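Local coordinates for 2-dehydropantoate 2-reductase (Porphyromonas gingivalis, PDB 2QYT), which probably catalyses the NADPH-dependent reduction of 2-dehydropantoate (ketopantoate) to pantoate, the second step from 3-methyl-2-oxobutanoate on the pathway to pantothenate, at residues T111-L116 and V134-V140; L231-E235 and V253-L257. All blocks are in the same frame, centred on the assembly; numbering follows the deposited sequence.

Interaction 1: residues T111-L116 and V134-V140; sequences TKILPL and VVWKGCV
Ile113 bonds through both of its backbone polar atoms to the other segment: its N donates to Val134 O (2.8 Å), and its O accepts from Trp136 N (2.8 Å). The two bonds frame Val135 in a single parallel bridge. Pro115, lacking an N-H, cannot continue this pattern, and the axes of strands 111-115 and 137-140 are inclined by 38°. Water then takes over: one molecule accepts from Gly138 N (3.0 Å) and donates weakly to Pro115 O, and a second joins Leu116 O to Val140 N.

Outside the backbone, Lys112 lays its methylenes over one face of the Trp136 indole, CB standing 3.9 Å from the centroid of the six-membered ring. A bend at chi2 (-65°) keeps CG and CD close above the ring, with CG 3.5 Å from Trp136 CZ2, while NZ goes on to a salt bridge with Asp173. Beside the bridge, Ile113 CD1 meets Val134 CG1 at 3.7 Å, and Leu114 CD2 reaches Lys137 O.

Strand 111-115, an edge strand of the five-stranded parallel Rossmann-type sheet, is bridged to residues leading into strand 137-148 of the neighbouring mixed sheet and linked by water to that strand's first residues.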
ATOM      1  N   THR A 111       0.501   7.216  18.267  1.00 19.96           N
ATOM      2  CA  THR A 111       0.192   6.341  17.132  1.00 17.56           C
ATOM      3  C   THR A 111       0.474   6.987  15.806  1.00 17.69           C
ATOM      4  O   THR A 111       0.117   8.153  15.593  1.00 18.68           O
ATOM      5  CB  THR A 111      -1.255   5.835  17.140  1.00 16.09           C
ATOM      6  OG1 THR A 111      -1.531   5.286  18.412  1.00 17.45           O
ATOM      7  CG2 THR A 111      -1.471   4.737  16.055  1.00 13.67           C
ATOM      8  N   LYS A 112       1.117   6.219  14.927  1.00 17.49           N
ATOM      9  CA  LYS A 112       1.351   6.595  13.520  1.00 17.90           C
ATOM     10  C   LYS A 112       0.704   5.533  12.627  1.00 18.80           C
ATOM     11  O   LYS A 112       0.811   4.344  12.896  1.00 19.74           O
ATOM     12  CB  LYS A 112       2.838   6.714  13.184  1.00 17.48           C
ATOM     13  CG  LYS A 112       3.646   7.664  14.106  1.00 16.94           C
ATOM     14  CD  LYS A 112       3.149   9.102  13.937  1.00 16.08           C
ATOM     15  CE  LYS A 112       3.934  10.089  14.754  1.00 15.29           C
ATOM     16  NZ  LYS A 112       3.777   9.867  16.171  1.00 17.03           N
ATOM     17  N   ILE A 113      -0.002   5.991  11.605  1.00 18.88           N
ATOM     18  CA  ILE A 113      -0.743   5.141  10.736  1.00 19.98           C
ATOM     19  C   ILE A 113      -0.076   5.207   9.383  1.00 20.71           C
ATOM     20  O   ILE A 113       0.236   6.312   8.890  1.00 21.54           O
ATOM     21  CB  ILE A 113      -2.221   5.589  10.622  1.00 19.78           C
ATOM     22  CG1 ILE A 113      -2.869   5.666  12.015  1.00 20.51           C
ATOM     23  CG2 ILE A 113      -2.995   4.642   9.753  1.00 21.00           C
ATOM     24  CD1 ILE A 113      -4.173   6.379  12.009  1.00 22.70           C
ATOM     25  N   LEU A 114       0.152   4.013   8.817  1.00 20.49           N
ATOM     26  CA  LEU A 114       0.720   3.800   7.489  1.00 21.24           C
ATOM     27  C   LEU A 114      -0.282   3.099   6.560  1.00 20.63           C
ATOM     28  O   LEU A 114      -0.438   1.889   6.637  1.00 18.87           O
ATOM     29  CB  LEU A 114       1.945   2.882   7.591  1.00 22.27           C
ATOM     30  CG  LEU A 114       3.334   3.467   7.348  1.00 23.45           C
ATOM     31  CD1 LEU A 114       4.440   2.411   7.333  1.00 17.55           C
ATOM     32  CD2 LEU A 114       3.254   4.200   6.022  1.00 24.72           C
ATOM     33  N   PRO A 115      -0.920   3.851   5.650  1.00 21.12           N
ATOM     34  CA  PRO A 115      -1.712   3.170   4.646  1.00 22.69           C
ATOM     35  C   PRO A 115      -0.774   2.594   3.581  1.00 23.53           C
ATOM     36  O   PRO A 115       0.074   3.318   3.020  1.00 25.84           O
ATOM     37  CB  PRO A 115      -2.595   4.302   4.047  1.00 21.87           C
ATOM     38  CG  PRO A 115      -2.251   5.564   4.810  1.00 21.85           C
ATOM     39  CD  PRO A 115      -0.921   5.317   5.443  1.00 21.21           C
ATOM     40  N   LEU A 116      -0.888   1.303   3.314  1.00 24.44           N
ATOM     41  CA  LEU A 116      -0.035   0.688   2.306  1.00 25.05           C
ATOM     42  C   LEU A 116      -0.772   0.392   0.980  1.00 26.21           C
ATOM     43  O   LEU A 116      -0.210  -0.214   0.061  1.00 28.70           O
ATOM     44  CB  LEU A 116       0.687  -0.542   2.888  1.00 24.63           C
ATOM     45  CG  LEU A 116       1.499  -0.260   4.182  1.00 25.15           C
ATOM     46  CD1 LEU A 116       1.948  -1.551   4.837  1.00 23.28           C
ATOM     47  CD2 LEU A 116       2.697   0.736   3.928  1.00 21.33           C
ATOM     48  N   VAL A 134      -0.127  12.240  12.546  1.00 18.49           N
ATOM     49  CA  VAL A 134      -0.517  10.836  12.829  1.00 17.71           C
ATOM     50  C   VAL A 134      -0.426   9.942  11.563  1.00 16.20           C
ATOM     51  O   VAL A 134      -0.094   8.777  11.633  1.00 16.12           O
ATOM     52  CB  VAL A 134      -1.961  10.753  13.460  1.00 17.31           C
ATOM     53  CG1 VAL A 134      -2.472   9.321  13.520  1.00 17.47           C
ATOM     54  CG2 VAL A 134      -2.000  11.371  14.868  1.00 16.83           C
ATOM     55  N   VAL A 135      -0.705  10.502  10.403  1.00 15.96           N
ATOM     56  CA  VAL A 135      -0.815   9.673   9.204  1.00 15.71           C
ATOM     57  C   VAL A 135       0.447   9.864   8.362  1.00 14.70           C
ATOM     58  O   VAL A 135       0.743  10.963   7.959  1.00 14.58           O
ATOM     59  CB  VAL A 135      -2.130   9.989   8.403  1.00 16.67           C
ATOM     60  CG1 VAL A 135      -2.185   9.202   7.073  1.00 15.77           C
ATOM     61  CG2 VAL A 135      -3.385   9.753   9.280  1.00 15.56           C
ATOM     62  N   TRP A 136       1.208   8.791   8.154  1.00 14.59           N
ATOM     63  CA  TRP A 136       2.333   8.815   7.235  1.00 15.22           C
ATOM     64  C   TRP A 136       1.903   8.259   5.868  1.00 15.37           C
ATOM     65  O   TRP A 136       0.787   7.839   5.715  1.00 15.94           O
ATOM     66  CB  TRP A 136       3.485   7.996   7.806  1.00 15.26           C
ATOM     67  CG  TRP A 136       4.146   8.581   9.063  1.00 16.84           C
ATOM     68  CD1 TRP A 136       4.044   9.875   9.559  1.00 16.04           C
ATOM     69  CD2 TRP A 136       5.065   7.902   9.913  1.00 14.65           C
ATOM     70  NE1 TRP A 136       4.842  10.011  10.660  1.00 14.78           N
ATOM     71  CE2 TRP A 136       5.460   8.811  10.914  1.00 16.10           C
ATOM     72  CE3 TRP A 136       5.572   6.587   9.939  1.00 15.08           C
ATOM     73  CZ2 TRP A 136       6.348   8.453  11.947  1.00 16.06           C
ATOM     74  CZ3 TRP A 136       6.451   6.233  10.965  1.00 15.67           C
ATOM     75  CH2 TRP A 136       6.821   7.164  11.955  1.00 15.40           C
ATOM     76  N   LYS A 137       2.783   8.310   4.877  1.00 15.67           N
ATOM     77  CA  LYS A 137       2.507   7.813   3.536  1.00 15.95           C
ATOM     78  C   LYS A 137       3.347   6.573   3.334  1.00 15.99           C
ATOM     79  O   LYS A 137       4.458   6.485   3.851  1.00 15.43           O
ATOM     80  CB  LYS A 137       2.923   8.849   2.499  1.00 16.58           C
ATOM     81  CG  LYS A 137       2.223  10.153   2.710  1.00 18.92           C
ATOM     82  CD  LYS A 137       2.343  11.081   1.543  1.00 24.08           C
ATOM     83  CE  LYS A 137       1.714  12.399   1.958  1.00 27.99           C
ATOM     84  NZ  LYS A 137       1.926  13.469   0.953  1.00 32.64           N
ATOM     85  N   GLY A 138       2.817   5.617   2.592  1.00 16.20           N
ATOM     86  CA  GLY A 138       3.573   4.410   2.301  1.00 17.63           C
ATOM     87  C   GLY A 138       3.125   3.769   1.009  1.00 17.87           C
ATOM     88  O   GLY A 138       2.038   4.061   0.514  1.00 16.71           O
ATOM     89  N   CYS A 139       4.002   2.946   0.423  1.00 18.67           N
ATOM     90  CA  CYS A 139       3.613   2.078  -0.657  1.00 19.13           C
ATOM     91  C   CYS A 139       4.531   0.862  -0.730  1.00 20.26           C
ATOM     92  O   CYS A 139       5.707   0.923  -0.351  1.00 21.85           O
ATOM     93  CB  CYS A 139       3.591   2.825  -1.993  1.00 19.70           C
ATOM     94  SG  CYS A 139       5.229   3.227  -2.629  1.00 18.35           S
ATOM     95  N   VAL A 140       3.987  -0.255  -1.210  1.00 20.23           N
ATOM     96  CA  VAL A 140       4.716  -1.538  -1.244  1.00 17.91           C
ATOM     97  C   VAL A 140       4.780  -2.050  -2.673  1.00 17.53           C
ATOM     98  O   VAL A 140       3.927  -1.717  -3.485  1.00 17.23           O
ATOM     99  CB  VAL A 140       4.104  -2.576  -0.257  1.00 18.32           C
ATOM    100  CG1 VAL A 140       4.166  -2.059   1.175  1.00 17.51           C
ATOM    101  CG2 VAL A 140       2.656  -2.942  -0.611  1.00 15.59           C
TER
HETATM  102  O   HOH W   1      -0.028   6.441   1.883  1.00  6.87           O
HETATM  103  O   HOH W   2       1.190   0.380  -2.352  1.00  8.57           O

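Interaction 2: residues L231-E235 and V253-L257; sequences LSLLE and VQQLL
Leu234 reaches across from helix 227-244 to three residues of helix 252-262, and tracing it outward accounts for much of this contact. Its CB, directed at the partner helix, lies 3.9 Å from Val253 CG1. One bond further on, CG passes the backbone O of Val253 in a van der Waals contact; that oxygen accepts the hydrogen bond of Leu257 N within its own helix. At CG the side chain forks. CD1 turns to Leu256 and meets its terminal CD1 at 3.8 Å, with Leu256 CB close by; the two side chains are inclined to each other. CD2 takes the other branch to Leu257, where it lies 3.9 Å from CA and almost as near to CB and CG, the side chains crossing at about a right angle. Leu234 is thus inserted among Val253, Leu256 and Leu257.

Val253 answers from the opposite helix with its two methyls divided between neighbours. CG1, placed anti to the backbone N (chi1 171°), touches both Leu234 CB and Leu231 CD1, the latter at 3.6 Å. CG2 lies against the backbone, 4.0 Å from Glu235 CA. The aliphatic CG of Glu235 also passes Val253 CG1, at the exposed margin of the contact.

No hydrogen bond links the segments. Their axes approach to 9.8 Å, and their directions differ by 131°, nearer antiparallel than parallel. Helix 194-215 extends the apolar layer: Val207 packs on Leu234, while Met203 and Met204 touch Leu256. This is plain helix-helix packing through interlocking aliphatic side chains, within the all-helical C-terminal domain of the ketopantoate reductase fold.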
ATOM      1  N   LEU A 231       1.850   5.574 -24.478  1.00  6.91           N
ATOM      2  CA  LEU A 231       2.571   6.832 -24.283  1.00  6.89           C
ATOM      3  C   LEU A 231       1.662   8.038 -24.033  1.00  6.47           C
ATOM      4  O   LEU A 231       2.003   8.925 -23.245  1.00  6.81           O
ATOM      5  CB  LEU A 231       3.468   7.107 -25.480  1.00  6.16           C
ATOM      6  CG  LEU A 231       4.289   8.393 -25.528  1.00  6.92           C
ATOM      7  CD1 LEU A 231       5.273   8.436 -24.372  1.00  6.97           C
ATOM      8  CD2 LEU A 231       5.025   8.484 -26.874  1.00  7.15           C
ATOM      9  N   SER A 232       0.532   8.087 -24.721  1.00  5.77           N
ATOM     10  CA  SER A 232      -0.477   9.089 -24.432  1.00  6.25           C
ATOM     11  C   SER A 232      -0.938   9.049 -22.970  1.00  6.39           C
ATOM     12  O   SER A 232      -1.146  10.089 -22.387  1.00  6.26           O
ATOM     13  CB  SER A 232      -1.675   8.937 -25.350  1.00  5.65           C
ATOM     14  OG  SER A 232      -1.260   9.241 -26.656  1.00  6.53           O
ATOM     15  N   LEU A 233      -1.112   7.854 -22.417  1.00  7.29           N
ATOM     16  CA  LEU A 233      -1.506   7.665 -21.014  1.00  9.24           C
ATOM     17  C   LEU A 233      -0.386   8.119 -20.053  1.00  9.93           C
ATOM     18  O   LEU A 233      -0.638   8.784 -19.035  1.00 10.64           O
ATOM     19  CB  LEU A 233      -1.868   6.188 -20.762  1.00  8.78           C
ATOM     20  CG  LEU A 233      -3.311   5.715 -20.547  1.00  9.85           C
ATOM     21  CD1 LEU A 233      -4.384   6.485 -21.321  1.00  6.35           C
ATOM     22  CD2 LEU A 233      -3.445   4.235 -20.784  1.00  8.91           C
ATOM     23  N   LEU A 234       0.843   7.761 -20.395  1.00 10.34           N
ATOM     24  CA  LEU A 234       2.010   8.128 -19.611  1.00 11.29           C
ATOM     25  C   LEU A 234       2.167   9.655 -19.517  1.00 11.30           C
ATOM     26  O   LEU A 234       2.377  10.204 -18.431  1.00 10.99           O
ATOM     27  CB  LEU A 234       3.250   7.461 -20.205  1.00 11.15           C
ATOM     28  CG  LEU A 234       3.941   6.233 -19.555  1.00 13.15           C
ATOM     29  CD1 LEU A 234       3.247   5.606 -18.350  1.00 13.25           C
ATOM     30  CD2 LEU A 234       4.320   5.152 -20.596  1.00 12.11           C
ATOM     31  N   GLU A 235       2.009  10.330 -20.649  1.00 11.51           N
ATOM     32  CA  GLU A 235       2.147  11.789 -20.744  1.00 11.87           C
ATOM     33  C   GLU A 235       1.021  12.503 -20.006  1.00 11.89           C
ATOM     34  O   GLU A 235       1.246  13.552 -19.391  1.00 11.39           O
ATOM     35  CB  GLU A 235       2.169  12.253 -22.204  1.00 11.72           C
ATOM     36  CG  GLU A 235       3.472  11.977 -22.962  1.00 12.10           C
ATOM     37  CD  GLU A 235       3.460  12.548 -24.383  1.00 13.22           C
ATOM     38  OE1 GLU A 235       4.561  12.632 -24.991  1.00 17.10           O
ATOM     39  OE2 GLU A 235       2.365  12.907 -24.906  1.00 13.05           O
ATOM     40  N   VAL A 253       8.020  10.116 -17.709  1.00 46.56           N
ATOM     41  CA  VAL A 253       7.312   9.368 -18.763  1.00 45.76           C
ATOM     42  C   VAL A 253       8.189   8.226 -19.285  1.00 45.32           C
ATOM     43  O   VAL A 253       7.738   7.085 -19.382  1.00 44.73           O
ATOM     44  CB  VAL A 253       6.928  10.299 -19.949  1.00 45.94           C
ATOM     45  CG1 VAL A 253       6.393   9.500 -21.128  1.00 45.65           C
ATOM     46  CG2 VAL A 253       5.912  11.348 -19.514  1.00 46.13           C
ATOM     47  N   GLN A 254       9.443   8.556 -19.603  1.00 45.13           N
ATOM     48  CA  GLN A 254      10.437   7.589 -20.064  1.00 45.05           C
ATOM     49  C   GLN A 254      10.790   6.536 -19.006  1.00 44.92           C
ATOM     50  O   GLN A 254      10.842   5.340 -19.302  1.00 44.68           O
ATOM     51  CB  GLN A 254      11.704   8.314 -20.549  1.00 45.21           C
ATOM     52  CG  GLN A 254      11.466   9.360 -21.652  1.00 45.41           C
ATOM     53  CD  GLN A 254      10.751   8.796 -22.881  1.00 45.95           C
ATOM     54  OE1 GLN A 254      11.029   7.678 -23.320  1.00 45.91           O
ATOM     55  NE2 GLN A 254       9.823   9.574 -23.440  1.00 45.63           N
ATOM     56  N   GLN A 255      11.031   6.994 -17.776  1.00 44.96           N
ATOM     57  CA  GLN A 255      11.352   6.124 -16.644  1.00 45.13           C
ATOM     58  C   GLN A 255      10.235   5.103 -16.430  1.00 45.02           C
ATOM     59  O   GLN A 255      10.505   3.903 -16.301  1.00 45.10           O
ATOM     60  CB  GLN A 255      11.551   6.961 -15.378  1.00 45.22           C
ATOM     61  CG  GLN A 255      12.447   6.343 -14.321  1.00 45.39           C
ATOM     62  CD  GLN A 255      12.787   7.328 -13.211  1.00 45.68           C
ATOM     63  OE1 GLN A 255      11.980   7.584 -12.303  1.00 45.91           O
ATOM     64  NE2 GLN A 255      13.993   7.886 -13.278  1.00 46.03           N
ATOM     65  N   LEU A 256       8.991   5.595 -16.401  1.00 44.60           N
ATOM     66  CA  LEU A 256       7.800   4.750 -16.357  1.00 44.31           C
ATOM     67  C   LEU A 256       7.696   3.818 -17.564  1.00 44.30           C
ATOM     68  O   LEU A 256       7.413   2.626 -17.409  1.00 43.99           O
ATOM     69  CB  LEU A 256       6.518   5.597 -16.257  1.00 44.38           C
ATOM     70  CG  LEU A 256       6.182   6.520 -15.075  1.00 43.70           C
ATOM     71  CD1 LEU A 256       4.773   7.082 -15.250  1.00 42.46           C
ATOM     72  CD2 LEU A 256       6.335   5.843 -13.729  1.00 42.49           C
ATOM     73  N   LEU A 257       7.921   4.376 -18.756  1.00 44.50           N
ATOM     74  CA  LEU A 257       7.815   3.638 -20.020  1.00 45.03           C
ATOM     75  C   LEU A 257       8.664   2.362 -20.043  1.00 45.31           C
ATOM     76  O   LEU A 257       8.161   1.284 -20.364  1.00 45.38           O
ATOM     77  CB  LEU A 257       8.210   4.536 -21.208  1.00 45.05           C
ATOM     78  CG  LEU A 257       7.698   4.348 -22.648  1.00 44.92           C
ATOM     79  CD1 LEU A 257       8.788   4.818 -23.618  1.00 44.95           C
ATOM     80  CD2 LEU A 257       7.251   2.926 -23.012  1.00 44.34           C
TER

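Overall arrangement
From the N terminus, the chain first builds the other four strands of the parallel sheet and, among them, two strands of the mixed sheet. Interaction 1 then closes a loop containing helix 122-126, joining the edge of the parallel sheet to the residues leading into strand 137-148 of the mixed one. The chain passes through the rest of the mixed sheet and the long helix 194-215 before interaction 2 closes a second loop. The loops neither nest nor cross. Interaction 1 joins two sheets of the N-terminal part, and interaction 2 joins two helices of the C-terminal part; their centres lie 27 Å apart and their nearest atoms about 11 Å.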